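Local structure of beta-xylanase (Caldicellulosiruptor kristjanssonii, 7NWN) at residues Arg22-Tyr27 / Glu199-Gly204; Leu63-Asn68 / Lys154-Gly159. The protein probably binds plant cell-wall polysaccharide as a family 9 carbohydrate-binding module, a calcium-bearing beta-sandwich belonging to a multimodular hyperthermostable xylanase-glucuronoyl esterase. One frame throughout, in Å; residues are numbered along the deposited sequence.

Contact 1 of 2, residues Arg22-Tyr27 / Glu199-Gly204; sequences RIYVSY and EIKLKG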
# COMPACT_ATOMS: atom_id res chain seq x y z
N ARG A 22 7.65 8.74 -9.26
CA ARG A 22 7.00 7.69 -10.04
C ARG A 22 7.60 6.31 -9.78
O ARG A 22 8.81 6.13 -9.86
CB ARG A 22 6.97 8.07 -11.52
CG ARG A 22 6.35 7.00 -12.42
CD ARG A 22 6.46 7.35 -13.89
NE ARG A 22 5.38 8.26 -14.28
CZ ARG A 22 5.24 8.80 -15.49
NH1 ARG A 22 6.09 8.49 -16.46
NH2 ARG A 22 4.22 9.60 -15.75
N ILE A 23 6.75 5.33 -9.48
CA ILE A 23 7.19 3.93 -9.33
C ILE A 23 6.62 3.12 -10.52
O ILE A 23 5.43 3.24 -10.85
CB ILE A 23 6.70 3.37 -7.97
CG1 ILE A 23 7.37 4.09 -6.80
CG2 ILE A 23 6.87 1.85 -7.87
CD1 ILE A 23 6.66 3.90 -5.47
N TYR A 24 7.51 2.36 -11.19
CA TYR A 24 7.14 1.46 -12.27
C TYR A 24 6.79 0.12 -11.60
O TYR A 24 7.55 -0.35 -10.79
CB TYR A 24 8.29 1.36 -13.30
CG TYR A 24 8.49 2.66 -14.05
CD1 TYR A 24 7.72 2.95 -15.17
CD2 TYR A 24 9.35 3.65 -13.56
CE1 TYR A 24 7.84 4.17 -15.83
CE2 TYR A 24 9.50 4.87 -14.22
CZ TYR A 24 8.74 5.12 -15.36
OH TYR A 24 8.84 6.31 -16.00
N VAL A 25 5.59 -0.39 -11.85
CA VAL A 25 5.09 -1.61 -11.22
C VAL A 25 5.05 -2.73 -12.26
O VAL A 25 4.35 -2.64 -13.28
CB VAL A 25 3.67 -1.34 -10.70
CG1 VAL A 25 3.10 -2.54 -9.91
CG2 VAL A 25 3.63 -0.03 -9.91
N SER A 26 5.75 -3.82 -11.94
CA SER A 26 5.72 -5.03 -12.75
C SER A 26 4.44 -5.85 -12.55
O SER A 26 3.78 -5.79 -11.51
CB SER A 26 6.90 -5.85 -12.41
OG SER A 26 8.05 -5.11 -12.76
N TYR A 27 4.17 -6.70 -13.56
CA TYR A 27 2.98 -7.51 -13.71
C TYR A 27 3.23 -8.83 -12.98
O TYR A 27 4.30 -9.44 -13.13
CB TYR A 27 2.69 -7.78 -15.19
CG TYR A 27 1.45 -8.61 -15.39
CD1 TYR A 27 1.51 -10.00 -15.40
CD2 TYR A 27 0.23 -8.01 -15.55
CE1 TYR A 27 0.37 -10.77 -15.56
CE2 TYR A 27 -0.92 -8.76 -15.69
CZ TYR A 27 -0.86 -10.14 -15.71
OH TYR A 27 -2.02 -10.82 -15.88
N GLU A 199 2.86 8.79 -8.35
CA GLU A 199 2.40 8.05 -9.52
C GLU A 199 2.97 6.64 -9.52
O GLU A 199 4.15 6.42 -9.21
CB GLU A 199 2.97 8.69 -10.79
CG GLU A 199 2.40 10.06 -11.01
CD GLU A 199 2.84 10.76 -12.30
OE1 GLU A 199 3.66 10.18 -13.08
OE2 GLU A 199 2.32 11.86 -12.52
N ILE A 200 2.13 5.70 -9.97
CA ILE A 200 2.60 4.40 -10.37
C ILE A 200 2.24 4.23 -11.84
O ILE A 200 1.14 4.58 -12.27
CB ILE A 200 1.96 3.29 -9.48
CG1 ILE A 200 0.43 3.29 -9.54
CG2 ILE A 200 2.50 3.43 -8.06
CD1 ILE A 200 -0.27 2.15 -8.77
N LYS A 201 3.17 3.62 -12.58
CA LYS A 201 2.90 3.28 -13.97
C LYS A 201 3.11 1.77 -14.12
O LYS A 201 4.16 1.25 -13.71
CB LYS A 201 3.83 4.09 -14.89
CG LYS A 201 3.66 3.81 -16.39
CD LYS A 201 4.30 4.90 -17.23
CE LYS A 201 3.97 4.84 -18.70
NZ LYS A 201 5.22 5.16 -19.42
N LEU A 202 2.07 1.11 -14.64
CA LEU A 202 2.00 -0.35 -14.82
C LEU A 202 2.74 -0.72 -16.10
O LEU A 202 2.48 -0.10 -17.15
CB LEU A 202 0.53 -0.75 -14.92
CG LEU A 202 -0.34 -0.25 -13.78
CD1 LEU A 202 -1.69 -0.95 -13.77
CD2 LEU A 202 0.38 -0.39 -12.46
N LYS A 203 3.66 -1.68 -15.98
CA LYS A 203 4.36 -2.25 -17.13
C LYS A 203 4.48 -3.79 -17.01
O LYS A 203 4.13 -4.40 -15.98
CB LYS A 203 5.75 -1.62 -17.16
CG LYS A 203 6.68 -2.04 -16.02
CD LYS A 203 8.09 -1.54 -16.22
CE LYS A 203 9.15 -2.11 -15.31
NZ LYS A 203 9.06 -3.58 -15.25
N GLY A 204 4.94 -4.43 -18.11
CA GLY A 204 5.53 -5.76 -18.11
C GLY A 204 4.54 -6.88 -18.43
O GLY A 204 4.85 -8.05 -18.24
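Arg-22 reaches across to Glu-199 where strand 22-25 and strand 198-202 run as a parallel pair in one sheet of the module's beta-sandwich. Its NE and NH2 both grip one oxygen, the NH2 bond to Glu-199 OE1 being 2.8 Å. Guanidinium and carboxylate are nearly coplanar, 26° apart, yet neither bond is straight, as expected when two N-H groups converge on a single acceptor. The Arg-22 chain bends at chi3, which turns NE and NH2 to the acid, while CD of Lys-201 lies over one guanidinium face. Ile-23 joins Val-25, Ile-200 and Leu-202 on the opposite, apolar face, while charged Arg-22, Glu-199 and Lys-201, with Tyr-24, suit the more exposed one. Ile-23 N donates to Glu-199 O and its O accepts from Lys-201 N, the alternating ladder of parallel strands. Tyr-24 returns to the Arg-22 face, its ring lying alongside the aliphatic chain of Lys-201, with CE1 3.9 Å from Lys-201 CD. Val-25, compact and branched to suit the interior, sets CG2 3.7 Å from Ile-200 CB and CB 3.9 Å from Leu-202 CD2; Leu-63 and Trp-65 of strand 58-66 pack on it. The ladder ends with Lys-203 N donating to Val-25 O in an almost straight bond (179°). The side chain of the same Lys-203 bends at chi4 (48°) and brings NZ to 3.1 Å from Ser-26 OG, a hydrogen bond.

Contact 2 of 2, residues Leu63-Asn68 / Lys154-Gly159; sequences LMWDDN and KKPING. With EDO (1,2-ethanediol), chain J.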
# COMPACT_ATOMS: atom_id res chain seq x y z
N LEU A 63 5.29 -3.34 -4.99
CA LEU A 63 4.03 -3.22 -5.68
C LEU A 63 4.07 -4.22 -6.82
O LEU A 63 5.15 -4.48 -7.35
CB LEU A 63 3.89 -1.79 -6.26
CG LEU A 63 3.66 -0.66 -5.25
CD1 LEU A 63 3.40 0.69 -5.96
CD2 LEU A 63 2.50 -1.00 -4.32
N MET A 64 2.88 -4.68 -7.21
CA MET A 64 2.76 -5.59 -8.35
C MET A 64 1.33 -5.40 -8.86
O MET A 64 0.47 -4.99 -8.09
CB MET A 64 3.01 -7.03 -7.89
CG MET A 64 3.33 -8.02 -9.01
SD MET A 64 3.98 -9.61 -8.39
CE MET A 64 5.50 -9.10 -7.65
N TRP A 65 1.09 -5.64 -10.16
CA TRP A 65 -0.28 -5.57 -10.66
C TRP A 65 -0.61 -6.78 -11.53
O TRP A 65 0.28 -7.35 -12.16
CB TRP A 65 -0.49 -4.30 -11.49
CG TRP A 65 0.22 -4.29 -12.82
CD1 TRP A 65 1.55 -4.06 -13.05
CD2 TRP A 65 -0.39 -4.47 -14.11
NE1 TRP A 65 1.82 -4.09 -14.39
CE2 TRP A 65 0.65 -4.32 -15.07
CE3 TRP A 65 -1.69 -4.75 -14.54
CZ2 TRP A 65 0.40 -4.45 -16.44
CZ3 TRP A 65 -1.95 -4.82 -15.91
CH2 TRP A 65 -0.90 -4.73 -16.83
N ASP A 66 -1.89 -7.11 -11.57
CA ASP A 66 -2.37 -8.06 -12.55
C ASP A 66 -3.63 -7.48 -13.20
O ASP A 66 -4.07 -6.39 -12.85
CB ASP A 66 -2.53 -9.48 -11.97
CG ASP A 66 -3.66 -9.69 -10.98
OD1 ASP A 66 -4.66 -8.95 -11.02
OD2 ASP A 66 -3.57 -10.69 -10.23
N ASP A 67 -4.28 -8.28 -14.05
CA ASP A 67 -5.42 -7.81 -14.82
C ASP A 67 -6.53 -7.30 -13.91
O ASP A 67 -7.32 -6.52 -14.41
CB ASP A 67 -6.01 -8.89 -15.74
CG ASP A 67 -5.05 -9.24 -16.88
OD1 ASP A 67 -4.07 -8.48 -17.11
OD2 ASP A 67 -5.24 -10.29 -17.45
N ASN A 68 -6.62 -7.79 -12.65
CA ASN A 68 -7.78 -7.51 -11.82
C ASN A 68 -7.47 -6.61 -10.60
O ASN A 68 -8.41 -6.23 -9.89
CB ASN A 68 -8.41 -8.81 -11.30
CG ASN A 68 -8.76 -9.75 -12.44
OD1 ASN A 68 -9.51 -9.36 -13.32
ND2 ASN A 68 -8.22 -10.96 -12.41
N LYS A 154 -11.27 -0.23 -13.22
CA LYS A 154 -10.81 0.01 -14.58
C LYS A 154 -9.84 -1.12 -14.94
O LYS A 154 -8.99 -1.48 -14.13
CB LYS A 154 -10.14 1.39 -14.62
CG LYS A 154 -8.92 1.49 -15.53
CD LYS A 154 -8.27 2.86 -15.60
CE LYS A 154 -9.26 3.95 -15.97
NZ LYS A 154 -8.61 5.04 -16.75
N LYS A 155 -9.96 -1.67 -16.16
CA LYS A 155 -9.06 -2.71 -16.64
C LYS A 155 -7.67 -2.11 -16.82
O LYS A 155 -7.49 -1.20 -17.61
CB LYS A 155 -9.50 -3.25 -18.00
CG LYS A 155 -10.27 -4.56 -17.94
CD LYS A 155 -11.68 -4.42 -17.37
CE LYS A 155 -12.55 -5.65 -17.54
NZ LYS A 155 -13.94 -5.41 -17.06
N PRO A 156 -6.63 -2.52 -16.06
CA PRO A 156 -5.32 -1.93 -16.29
C PRO A 156 -4.65 -2.60 -17.48
O PRO A 156 -4.90 -3.76 -17.77
CB PRO A 156 -4.61 -2.23 -14.96
CG PRO A 156 -5.23 -3.54 -14.50
CD PRO A 156 -6.70 -3.45 -14.90
N ILE A 157 -3.77 -1.85 -18.14
CA ILE A 157 -3.01 -2.31 -19.27
C ILE A 157 -1.63 -1.71 -19.09
O ILE A 157 -1.47 -0.81 -18.27
CB ILE A 157 -3.69 -1.83 -20.57
CG1 ILE A 157 -3.86 -0.31 -20.61
CG2 ILE A 157 -5.01 -2.57 -20.73
CD1 ILE A 157 -3.97 0.30 -22.03
N ASN A 158 -0.65 -2.19 -19.86
CA ASN A 158 0.68 -1.61 -19.82
C ASN A 158 0.59 -0.13 -20.15
O ASN A 158 -0.09 0.22 -21.11
CB ASN A 158 1.59 -2.23 -20.87
CG ASN A 158 1.98 -3.65 -20.53
OD1 ASN A 158 2.34 -3.95 -19.38
ND2 ASN A 158 1.97 -4.51 -21.53
N GLY A 159 1.24 0.71 -19.34
CA GLY A 159 1.24 2.15 -19.53
C GLY A 159 0.17 2.88 -18.72
O GLY A 159 0.28 4.08 -18.56
C1 EDO J . -11.55 -6.81 -14.17
O1 EDO J . -10.46 -6.31 -14.93
C2 EDO J . -12.19 -5.77 -13.33
O2 EDO J . -13.18 -5.03 -14.04
O HOH W 1 -6.83 -5.79 -17.26
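This is a strand-end-to-loop packing contact at the edge of the sandwich: Trp-65, near the end of strand 58-66, meets Pro-156 and Asn-158 in the loop that passes from strand 143-151 of the four-stranded sheet to strand 161-171 of the mixed sheet. No direct hydrogen bond joins the segments, which meet through packing and a bridging water. The six-membered part of the indole passes beside the pyrrolidine, CE3 of Trp-65 lying 3.7 Å from CG of Pro-156. A rigid, apolar ring suits this place, since it fills a buried site beside a large aromatic without bringing an N-H that would need a partner. Trp-65 places CG between its backbone N and carbonyl carbon (chi1 70°), which sets the six-membered ring beside Pro-156. Asn-158 OD1 approaches the indole edge in plane, 3.6 Å from Trp-65 CZ2, with amide and indole planes 87° apart; the same oxygen accepts from the backbone N of Arg-205. On the neighbouring pyrrole edge, NE1 donates to Lys-203 O, and Tyr-27 adds an edge-to-face ring contact.

Asp-66 OD1 accepts from Asn-68 N at 2.8 Å, an Asx turn for which the short aspartate side chain is well suited; its OD2 bonds to Tyr-71 and Ser-29. Just past Asp-66, Asp-67 O lies 3.2 Å from Pro-156 CD, and a water donates to both Asp-67 O and Pro-156 O, bridging the two backbones. A 1,2-ethanediol, probably from the crystallisation liquor, also spans the segments: it donates to Asp-67 O and accepts from NZ of the poorly ordered Lys-155. Trp-65, packed also on Val-25 and Leu-202, sits where a connecting loop folds over a strand end of the beta-sandwich, consistent with covering the margin of its core.

Contacts 1 and 2 lie about 9 Å apart, centre to centre, on the same side of the molecule. Along the chain the order is 22-27, 63-68, 154-159, 199-204, so contact 2 falls wholly between the two halves of contact 1. The strand pair 22-25/198-202 belongs to the mixed sheet and strand 58-66 is an outermost strand of the four-stranded antiparallel sheet; the two contacts therefore meet where the layers come together. Leu-202 O and Gly-159 N lie 2.7 Å apart, probably hydrogen-bonded, tying strand to loop. With Leu-202 also packed on Trp-65 and Pro-156, the first and last strands and the 154-159 loop are joined into one continuous packed region.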